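Local coordinates for tumor necrosis factor-inducible gene 6 protein (Homo sapiens, PDB 2PF5), which organises the extracellular matrix by binding hyaluronan through its Link domain and transferring heavy chains from inter-alpha-inhibitor onto this polysaccharide, at residues Thr32-Val46 and Met52-Pro64. Sequence-based numbering, arbitrary orientation. Where two conformers were deposited one is given.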
ATOM      1  N   THR A  32       0.553   6.244  -5.077  1.00 19.41           N
ATOM      2  CA  THR A  32      -0.693   6.971  -4.935  1.00 19.01           C
ATOM      3  C   THR A  32      -1.897   6.046  -5.125  1.00 19.94           C
ATOM      4  O   THR A  32      -1.798   4.942  -5.705  1.00 19.02           O
ATOM      5  CB  THR A  32      -0.793   8.138  -5.906  1.00 20.40           C
ATOM      6  OG1 THR A  32      -0.993   7.634  -7.238  1.00 16.80           O
ATOM      7  CG2 THR A  32       0.474   9.036  -5.878  1.00 20.50           C
ATOM      8  N   TYR A  33      -3.051   6.493  -4.652  1.00 18.79           N
ATOM      9  CA  TYR A  33      -4.276   5.777  -4.933  1.00 19.06           C
ATOM     10  C   TYR A  33      -4.474   5.562  -6.446  1.00 18.63           C
ATOM     11  O   TYR A  33      -4.858   4.479  -6.860  1.00 18.04           O
ATOM     12  CB  TYR A  33      -5.489   6.539  -4.410  1.00 19.67           C
ATOM     13  CG  TYR A  33      -6.791   5.787  -4.630  1.00 19.18           C
ATOM     14  CD1 TYR A  33      -7.292   4.914  -3.645  1.00 21.88           C
ATOM     15  CD2 TYR A  33      -7.520   5.946  -5.821  1.00 20.65           C
ATOM     16  CE1 TYR A  33      -8.466   4.226  -3.842  1.00 19.90           C
ATOM     17  CE2 TYR A  33      -8.698   5.251  -6.049  1.00 20.68           C
ATOM     18  CZ  TYR A  33      -9.160   4.380  -5.058  1.00 20.17           C
ATOM     19  OH  TYR A  33     -10.361   3.742  -5.251  1.00 20.90           O
ATOM     20  N   LYS A  34      -4.243   6.586  -7.255  1.00 18.03           N
ATOM     21  CA  LYS A  34      -4.480   6.423  -8.708  1.00 18.39           C
ATOM     22  C   LYS A  34      -3.517   5.404  -9.325  1.00 17.69           C
ATOM     23  O   LYS A  34      -3.901   4.686 -10.253  1.00 15.50           O
ATOM     24  CB  LYS A  34      -4.385   7.751  -9.416  1.00 19.16           C
ATOM     25  CG  LYS A  34      -5.622   8.620  -9.176  1.00 20.82           C
ATOM     26  CD  LYS A  34      -5.321  10.012  -9.644  1.00 26.02           C
ATOM     27  CE  LYS A  34      -6.568  10.865  -9.694  1.00 30.60           C
ATOM     28  NZ  LYS A  34      -6.136  12.288  -9.707  1.00 32.69           N
ATOM     29  N   GLN A  35      -2.288   5.342  -8.791  1.00 16.83           N
ATOM     30  CA  GLN A  35      -1.291   4.361  -9.219  1.00 17.29           C
ATOM     31  C   GLN A  35      -1.703   2.954  -8.841  1.00 17.53           C
ATOM     32  O   GLN A  35      -1.636   2.037  -9.670  1.00 16.96           O
ATOM     33  CB  GLN A  35       0.114   4.694  -8.706  1.00 17.11           C
ATOM     34  CG  GLN A  35       0.758   5.867  -9.495  1.00 16.54           C
ATOM     35  CD  GLN A  35       1.906   6.549  -8.731  1.00 18.02           C
ATOM     36  OE1 GLN A  35       2.223   6.198  -7.573  1.00 16.32           O
ATOM     37  NE2 GLN A  35       2.495   7.552  -9.359  1.00 17.28           N
ATOM     38  N   LEU A  36      -2.113   2.778  -7.592  1.00 17.45           N
ATOM     39  CA  LEU A  36      -2.611   1.500  -7.127  1.00 17.82           C
ATOM     40  C   LEU A  36      -3.824   1.063  -7.964  1.00 17.27           C
ATOM     41  O   LEU A  36      -3.925  -0.126  -8.327  1.00 16.00           O
ATOM     42  CB  LEU A  36      -2.956   1.558  -5.599  1.00 18.07           C
ATOM     43  CG  LEU A  36      -3.374   0.229  -4.946  1.00 18.84           C
ATOM     44  CD1 LEU A  36      -2.256  -0.852  -5.037  1.00 18.97           C
ATOM     45  CD2 LEU A  36      -3.818   0.458  -3.456  1.00 18.39           C
ATOM     46  N   GLU A  37      -4.725   2.003  -8.261  1.00 16.81           N
ATOM     47  CA  GLU A  37      -5.907   1.687  -9.071  1.00 17.22           C
ATOM     48  C   GLU A  37      -5.565   1.238 -10.508  1.00 16.50           C
ATOM     49  O   GLU A  37      -6.163   0.266 -11.044  1.00 15.44           O
ATOM     50  CB  GLU A  37      -6.947   2.820  -9.058  1.00 17.36           C
ATOM     51  CG  GLU A  37      -8.098   2.590 -10.100  1.00 19.06           C
ATOM     52  CD  GLU A  37      -8.965   1.346  -9.786  1.00 19.96           C
ATOM     53  OE1 GLU A  37      -8.841   0.782  -8.679  1.00 18.76           O
ATOM     54  OE2 GLU A  37      -9.777   0.938 -10.651  1.00 22.46           O
ATOM     55  N   ALA A  38      -4.655   1.976 -11.146  1.00 15.87           N
ATOM     56  CA  ALA A  38      -4.151   1.599 -12.477  1.00 15.35           C
ATOM     57  C   ALA A  38      -3.501   0.210 -12.420  1.00 15.51           C
ATOM     58  O   ALA A  38      -3.756  -0.653 -13.280  1.00 13.67           O
ATOM     59  CB  ALA A  38      -3.148   2.679 -12.991  1.00 14.54           C
ATOM     60  N   ALA A  39      -2.683  -0.041 -11.398  1.00 14.82           N
ATOM     61  CA  ALA A  39      -2.092  -1.388 -11.255  1.00 15.25           C
ATOM     62  C   ALA A  39      -3.171  -2.488 -11.164  1.00 14.46           C
ATOM     63  O   ALA A  39      -3.071  -3.564 -11.809  1.00 13.56           O
ATOM     64  CB  ALA A  39      -1.138  -1.443 -10.017  1.00 15.03           C
ATOM     65  N   ARG A  40      -4.210  -2.207 -10.374  1.00 14.78           N
ATOM     66  CA  ARG A  40      -5.324  -3.145 -10.194  1.00 15.78           C
ATOM     67  C   ARG A  40      -6.079  -3.411 -11.505  1.00 15.84           C
ATOM     68  O   ARG A  40      -6.494  -4.554 -11.771  1.00 14.87           O
ATOM     69  CB  ARG A  40      -6.300  -2.608  -9.133  1.00 16.16           C
ATOM     70  CG  ARG A  40      -7.308  -3.661  -8.642  1.00 17.64           C
ATOM     71  CD  ARG A  40      -8.456  -2.986  -7.922  1.00 19.13           C
ATOM     72  NE  ARG A  40      -9.187  -2.105  -8.838  1.00 19.19           N
ATOM     73  CZ  ARG A  40     -10.095  -2.534  -9.711  1.00 20.32           C
ATOM     74  NH1 ARG A  40     -10.417  -3.831  -9.767  1.00 20.61           N
ATOM     75  NH2 ARG A  40     -10.690  -1.666 -10.517  1.00 18.73           N
ATOM     76  N   LYS A  41      -6.285  -2.352 -12.300  1.00 15.35           N
ATOM     77  CA  LYS A  41      -6.939  -2.519 -13.602  0.50 15.41           C
ATOM     78  C   LYS A  41      -6.173  -3.448 -14.544  1.00 15.75           C
ATOM     79  O   LYS A  41      -6.765  -4.020 -15.472  1.00 16.32           O
ATOM     80  CB  LYS A  41      -7.177  -1.177 -14.270  0.50 15.81           C
ATOM     81  CG  LYS A  41      -8.545  -0.592 -13.986  0.50 16.39           C
ATOM     82  CD  LYS A  41      -8.402   0.871 -13.647  0.50 19.79           C
ATOM     83  CE  LYS A  41      -9.671   1.644 -13.942  0.50 20.14           C
ATOM     84  NZ  LYS A  41      -9.922   2.627 -12.854  0.50 16.25           N
ATOM     85  N   ILE A  42      -4.876  -3.611 -14.315  1.00 15.63           N
ATOM     86  CA  ILE A  42      -4.095  -4.542 -15.129  1.00 16.17           C
ATOM     87  C   ILE A  42      -3.592  -5.746 -14.344  1.00 15.85           C
ATOM     88  O   ILE A  42      -2.587  -6.354 -14.715  1.00 15.90           O
ATOM     89  CB  ILE A  42      -2.982  -3.844 -15.967  1.00 15.80           C
ATOM     90  CG1 ILE A  42      -2.037  -3.023 -15.102  1.00 17.00           C
ATOM     91  CG2 ILE A  42      -3.617  -2.979 -17.053  1.00 17.11           C
ATOM     92  CD1 ILE A  42      -0.853  -2.573 -15.895  1.00 18.96           C
ATOM     93  N   GLY A  43      -4.327  -6.090 -13.273  1.00 15.94           N
ATOM     94  CA  GLY A  43      -4.290  -7.443 -12.692  1.00 15.16           C
ATOM     95  C   GLY A  43      -3.657  -7.529 -11.300  1.00 15.37           C
ATOM     96  O   GLY A  43      -3.470  -8.625 -10.784  1.00 14.23           O
ATOM     97  N   PHE A  44      -3.283  -6.388 -10.721  1.00 15.26           N
ATOM     98  CA  PHE A  44      -2.612  -6.360  -9.422  1.00 17.03           C
ATOM     99  C   PHE A  44      -3.632  -6.576  -8.306  1.00 17.44           C
ATOM    100  O   PHE A  44      -4.520  -5.748  -8.107  1.00 17.77           O
ATOM    101  CB  PHE A  44      -1.918  -5.020  -9.208  1.00 16.39           C
ATOM    102  CG  PHE A  44      -1.075  -4.946  -7.954  1.00 17.33           C
ATOM    103  CD1 PHE A  44      -0.019  -5.835  -7.733  1.00 20.67           C
ATOM    104  CD2 PHE A  44      -1.302  -3.937  -7.030  1.00 17.38           C
ATOM    105  CE1 PHE A  44       0.771  -5.725  -6.551  1.00 19.51           C
ATOM    106  CE2 PHE A  44      -0.511  -3.810  -5.873  1.00 17.43           C
ATOM    107  CZ  PHE A  44       0.505  -4.704  -5.629  1.00 17.42           C
ATOM    108  N   HIS A  45      -3.490  -7.695  -7.598  1.00 18.20           N
ATOM    109  CA  HIS A  45      -4.429  -8.156  -6.558  0.50 18.50           C
ATOM    110  C   HIS A  45      -3.590  -8.561  -5.338  1.00 19.06           C
ATOM    111  O   HIS A  45      -2.715  -9.422  -5.475  1.00 17.90           O
ATOM    112  CB  HIS A  45      -5.196  -9.375  -7.125  0.50 18.90           C
ATOM    113  CG  HIS A  45      -6.206  -9.984  -6.195  0.50 19.45           C
ATOM    114  ND1 HIS A  45      -7.565  -9.879  -6.401  0.50 19.72           N
ATOM    115  CD2 HIS A  45      -6.055 -10.740  -5.079  0.50 19.73           C
ATOM    116  CE1 HIS A  45      -8.206 -10.524  -5.444  0.50 19.44           C
ATOM    117  NE2 HIS A  45      -7.312 -11.049  -4.626  0.50 19.04           N
ATOM    118  N   VAL A  46      -3.846  -7.964  -4.171  1.00 19.05           N
ATOM    119  CA  VAL A  46      -3.195  -8.395  -2.926  1.00 19.94           C
ATOM    120  C   VAL A  46      -4.224  -8.243  -1.795  1.00 20.27           C
ATOM    121  O   VAL A  46      -4.786  -7.171  -1.626  1.00 19.35           O
ATOM    122  CB  VAL A  46      -1.946  -7.538  -2.557  1.00 20.13           C
ATOM    123  CG1 VAL A  46      -1.263  -8.125  -1.331  1.00 21.08           C
ATOM    124  CG2 VAL A  46      -0.940  -7.437  -3.714  1.00 20.32           C
ATOM    125  N   MET A  52      -0.345   3.919   1.695  1.00 20.64           N
ATOM    126  CA  MET A  52      -0.067   4.503   0.390  1.00 21.82           C
ATOM    127  C   MET A  52       0.050   6.007   0.542  1.00 20.73           C
ATOM    128  O   MET A  52       0.000   6.515   1.659  1.00 21.04           O
ATOM    129  CB  MET A  52      -1.118   4.041  -0.650  1.00 21.54           C
ATOM    130  CG  MET A  52      -2.482   4.696  -0.503  1.00 23.85           C
ATOM    131  SD  MET A  52      -3.790   3.962  -1.564  1.00 25.30           S
ATOM    132  CE  MET A  52      -4.186   2.598  -0.565  1.00 12.77           C
ATOM    133  N   ALA A  53       0.216   6.735  -0.564  1.00 20.30           N
ATOM    134  CA  ALA A  53       0.459   8.163  -0.490  1.00 20.44           C
ATOM    135  C   ALA A  53      -0.632   8.883   0.330  1.00 19.62           C
ATOM    136  O   ALA A  53      -1.812   8.507   0.338  1.00 19.32           O
ATOM    137  CB  ALA A  53       0.565   8.766  -1.867  1.00 20.27           C
ATOM    138  N   LYS A  54      -0.200   9.907   1.050  1.00 19.18           N
ATOM    139  CA  LYS A  54      -1.093  10.773   1.814  1.00 22.19           C
ATOM    140  C   LYS A  54      -1.580  10.152   3.125  1.00 20.93           C
ATOM    141  O   LYS A  54      -2.399  10.719   3.812  1.00 21.66           O
ATOM    142  CB  LYS A  54      -2.285  11.220   0.970  1.00 21.24           C
ATOM    143  CG  LYS A  54      -1.968  12.207  -0.119  1.00 24.43           C
ATOM    144  CD  LYS A  54      -3.231  12.713  -0.775  1.00 25.40           C
ATOM    145  CE  LYS A  54      -3.955  13.732   0.113  1.00 32.38           C
ATOM    146  NZ  LYS A  54      -5.463  13.733   0.037  1.00 29.02           N
ATOM    147  N   GLY A  55      -1.070   8.974   3.444  1.00 21.61           N
ATOM    148  CA  GLY A  55      -1.509   8.219   4.594  1.00 20.93           C
ATOM    149  C   GLY A  55      -2.822   7.467   4.464  1.00 19.63           C
ATOM    150  O   GLY A  55      -3.412   7.090   5.448  1.00 17.42           O
ATOM    151  N   ARG A  56      -3.279   7.247   3.242  1.00 17.08           N
ATOM    152  CA  ARG A  56      -4.349   6.300   2.991  1.00 17.82           C
ATOM    153  C   ARG A  56      -3.922   4.855   3.237  1.00 17.58           C
ATOM    154  O   ARG A  56      -2.774   4.528   3.054  1.00 19.30           O
ATOM    155  CB  ARG A  56      -4.859   6.451   1.564  1.00 16.15           C
ATOM    156  CG  ARG A  56      -6.230   5.863   1.334  1.00 18.15           C
ATOM    157  CD  ARG A  56      -6.860   6.232   0.009  1.00 16.17           C
ATOM    158  NE  ARG A  56      -7.100   7.653  -0.113  1.00 17.62           N
ATOM    159  CZ  ARG A  56      -8.071   8.281   0.505  1.00 18.96           C
ATOM    160  NH1 ARG A  56      -8.914   7.606   1.252  1.00 15.31           N
ATOM    161  NH2 ARG A  56      -8.216   9.577   0.355  1.00 17.86           N
ATOM    162  N   VAL A  57      -4.859   3.998   3.626  1.00 17.36           N
ATOM    163  CA  VAL A  57      -4.590   2.583   3.730  1.00 17.19           C
ATOM    164  C   VAL A  57      -5.644   1.897   2.872  1.00 17.50           C
ATOM    165  O   VAL A  57      -6.793   2.278   2.878  1.00 17.13           O
ATOM    166  CB  VAL A  57      -4.656   2.104   5.182  1.00 18.09           C
ATOM    167  CG1 VAL A  57      -4.637   0.553   5.270  1.00 15.92           C
ATOM    168  CG2 VAL A  57      -3.478   2.687   5.986  1.00 16.82           C
ATOM    169  N   GLY A  58      -5.257   0.871   2.132  1.00 19.16           N
ATOM    170  CA  GLY A  58      -6.269   0.126   1.400  1.00 19.23           C
ATOM    171  C   GLY A  58      -5.620  -1.066   0.731  1.00 19.48           C
ATOM    172  O   GLY A  58      -4.465  -1.397   1.005  1.00 18.67           O
ATOM    173  N   TYR A  59      -6.375  -1.727  -0.137  1.00 19.04           N
ATOM    174  CA  TYR A  59      -5.777  -2.874  -0.856  1.00 19.24           C
ATOM    175  C   TYR A  59      -6.563  -3.186  -2.108  1.00 19.04           C
ATOM    176  O   TYR A  59      -7.771  -2.993  -2.129  1.00 19.47           O
ATOM    177  CB  TYR A  59      -5.676  -4.124   0.026  1.00 19.23           C
ATOM    178  CG  TYR A  59      -6.968  -4.658   0.610  1.00 20.60           C
ATOM    179  CD1 TYR A  59      -7.665  -5.701  -0.017  1.00 20.12           C
ATOM    180  CD2 TYR A  59      -7.456  -4.185   1.834  1.00 21.24           C
ATOM    181  CE1 TYR A  59      -8.837  -6.235   0.536  1.00 22.48           C
ATOM    182  CE2 TYR A  59      -8.645  -4.721   2.399  1.00 22.46           C
ATOM    183  CZ  TYR A  59      -9.314  -5.736   1.745  1.00 22.53           C
ATOM    184  OH  TYR A  59     -10.462  -6.262   2.286  1.00 22.87           O
ATOM    185  N   PRO A  60      -5.858  -3.671  -3.157  1.00 18.65           N
ATOM    186  CA  PRO A  60      -6.531  -3.895  -4.437  1.00 18.45           C
ATOM    187  C   PRO A  60      -7.159  -5.278  -4.605  1.00 18.69           C
ATOM    188  O   PRO A  60      -6.479  -6.308  -4.403  1.00 18.07           O
ATOM    189  CB  PRO A  60      -5.399  -3.686  -5.465  1.00 18.19           C
ATOM    190  CG  PRO A  60      -4.141  -4.097  -4.769  1.00 19.01           C
ATOM    191  CD  PRO A  60      -4.390  -3.895  -3.242  1.00 18.38           C
ATOM    192  N   ILE A  61      -8.439  -5.291  -4.983  1.00 18.70           N
ATOM    193  CA  ILE A  61      -9.119  -6.535  -5.362  0.50 18.88           C
ATOM    194  C   ILE A  61      -9.448  -6.550  -6.859  1.00 19.00           C
ATOM    195  O   ILE A  61     -10.067  -5.630  -7.386  1.00 18.18           O
ATOM    196  CB  ILE A  61     -10.393  -6.790  -4.496  0.50 18.74           C
ATOM    197  CG1 ILE A  61     -10.019  -6.836  -3.002  0.50 19.14           C
ATOM    198  CG2 ILE A  61     -11.129  -8.077  -4.944  0.50 18.50           C
ATOM    199  CD1 ILE A  61      -8.928  -7.875  -2.650  0.50 19.01           C
ATOM    200  N   VAL A  62      -9.019  -7.615  -7.537  1.00 20.37           N
ATOM    201  CA  VAL A  62      -9.340  -7.817  -8.962  1.00 21.89           C
ATOM    202  C   VAL A  62     -10.532  -8.768  -9.097  1.00 23.89           C
ATOM    203  O   VAL A  62     -11.432  -8.532  -9.916  1.00 24.21           O
ATOM    204  CB  VAL A  62      -8.098  -8.345  -9.752  1.00 21.76           C
ATOM    205  CG1 VAL A  62      -8.466  -8.811 -11.183  1.00 21.96           C
ATOM    206  CG2 VAL A  62      -7.010  -7.288  -9.791  1.00 21.60           C
ATOM    207  N   LYS A  63     -10.519  -9.851  -8.317  1.00 26.20           N
ATOM    208  CA  LYS A  63     -11.613 -10.827  -8.301  1.00 28.93           C
ATOM    209  C   LYS A  63     -12.125 -11.068  -6.880  1.00 29.81           C
ATOM    210  O   LYS A  63     -11.343 -11.390  -5.980  1.00 30.27           O
ATOM    211  CB  LYS A  63     -11.189 -12.155  -8.940  1.00 29.75           C
ATOM    212  CG  LYS A  63     -11.637 -12.345 -10.403  1.00 31.99           C
ATOM    213  CD  LYS A  63     -10.719 -11.570 -11.358  1.00 34.88           C
ATOM    214  CE  LYS A  63     -11.176 -11.619 -12.814  1.00 33.44           C
ATOM    215  NZ  LYS A  63     -10.789 -10.334 -13.501  1.00 34.82           N
ATOM    216  N   PRO A  64     -13.443 -10.941  -6.676  1.00 30.88           N
ATOM    217  CA  PRO A  64     -14.003 -11.097  -5.326  1.00 31.50           C
ATOM    218  C   PRO A  64     -13.986 -12.549  -4.833  1.00 31.71           C
ATOM    219  O   PRO A  64     -13.835 -13.478  -5.638  1.00 32.16           O
ATOM    220  CB  PRO A  64     -15.441 -10.592  -5.483  1.00 31.71           C
ATOM    221  CG  PRO A  64     -15.763 -10.802  -6.920  1.00 31.89           C
ATOM    222  CD  PRO A  64     -14.482 -10.682  -7.688  1.00 31.05           C
TER
HETATM  223  O   HOH W   1      -3.026   8.698  -2.868  1.00 19.08           O
HETATM  224  O   HOH W   2     -10.888  -5.962 -11.630  1.00 35.92           O
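Arg40 NH1 donates to the carbonyl of Ile61 (NH1 to O 3.0 Å), tilted somewhat from the carbonyl plane, and weakly to a water that in turn donates to Val62 O. The bend at chi3 (63°) turns the NE and NH2 edge of the guanidinium toward Glu37, one helical turn earlier, whose two carboxylate oxygens they grip side-on. Held by two nitrogens, the guanidinium can hardly rotate, and Glu37 so positions NH1 for Ile61 O. The methylene CG of Arg40 lies against Pro60 CB at 3.7 Å, the two side chains running in opposite senses. In this Link module, helix 33-41 lies 20° from parallel to strand 56-61, and Pro60 is central to the packing: its CG meets Phe44 CD2 at 3.6 Å and Leu36 CD1 at 3.8 Å. The other branch of Leu36, CD2, touches Met52 CE at 3.6 Å, while the Met52 sulfur lies obliquely beside the Tyr33 ring. Beyond the Schellman turn at Gly43, Val46 N donates to Pro60 O (3.1 Å) and, less certainly, one of two His45 conformers accepts at ND1 from Val62 N (2.9 Å). Phe44 O is buried without a polar partner, against Pro60 CB and Val62 CG2.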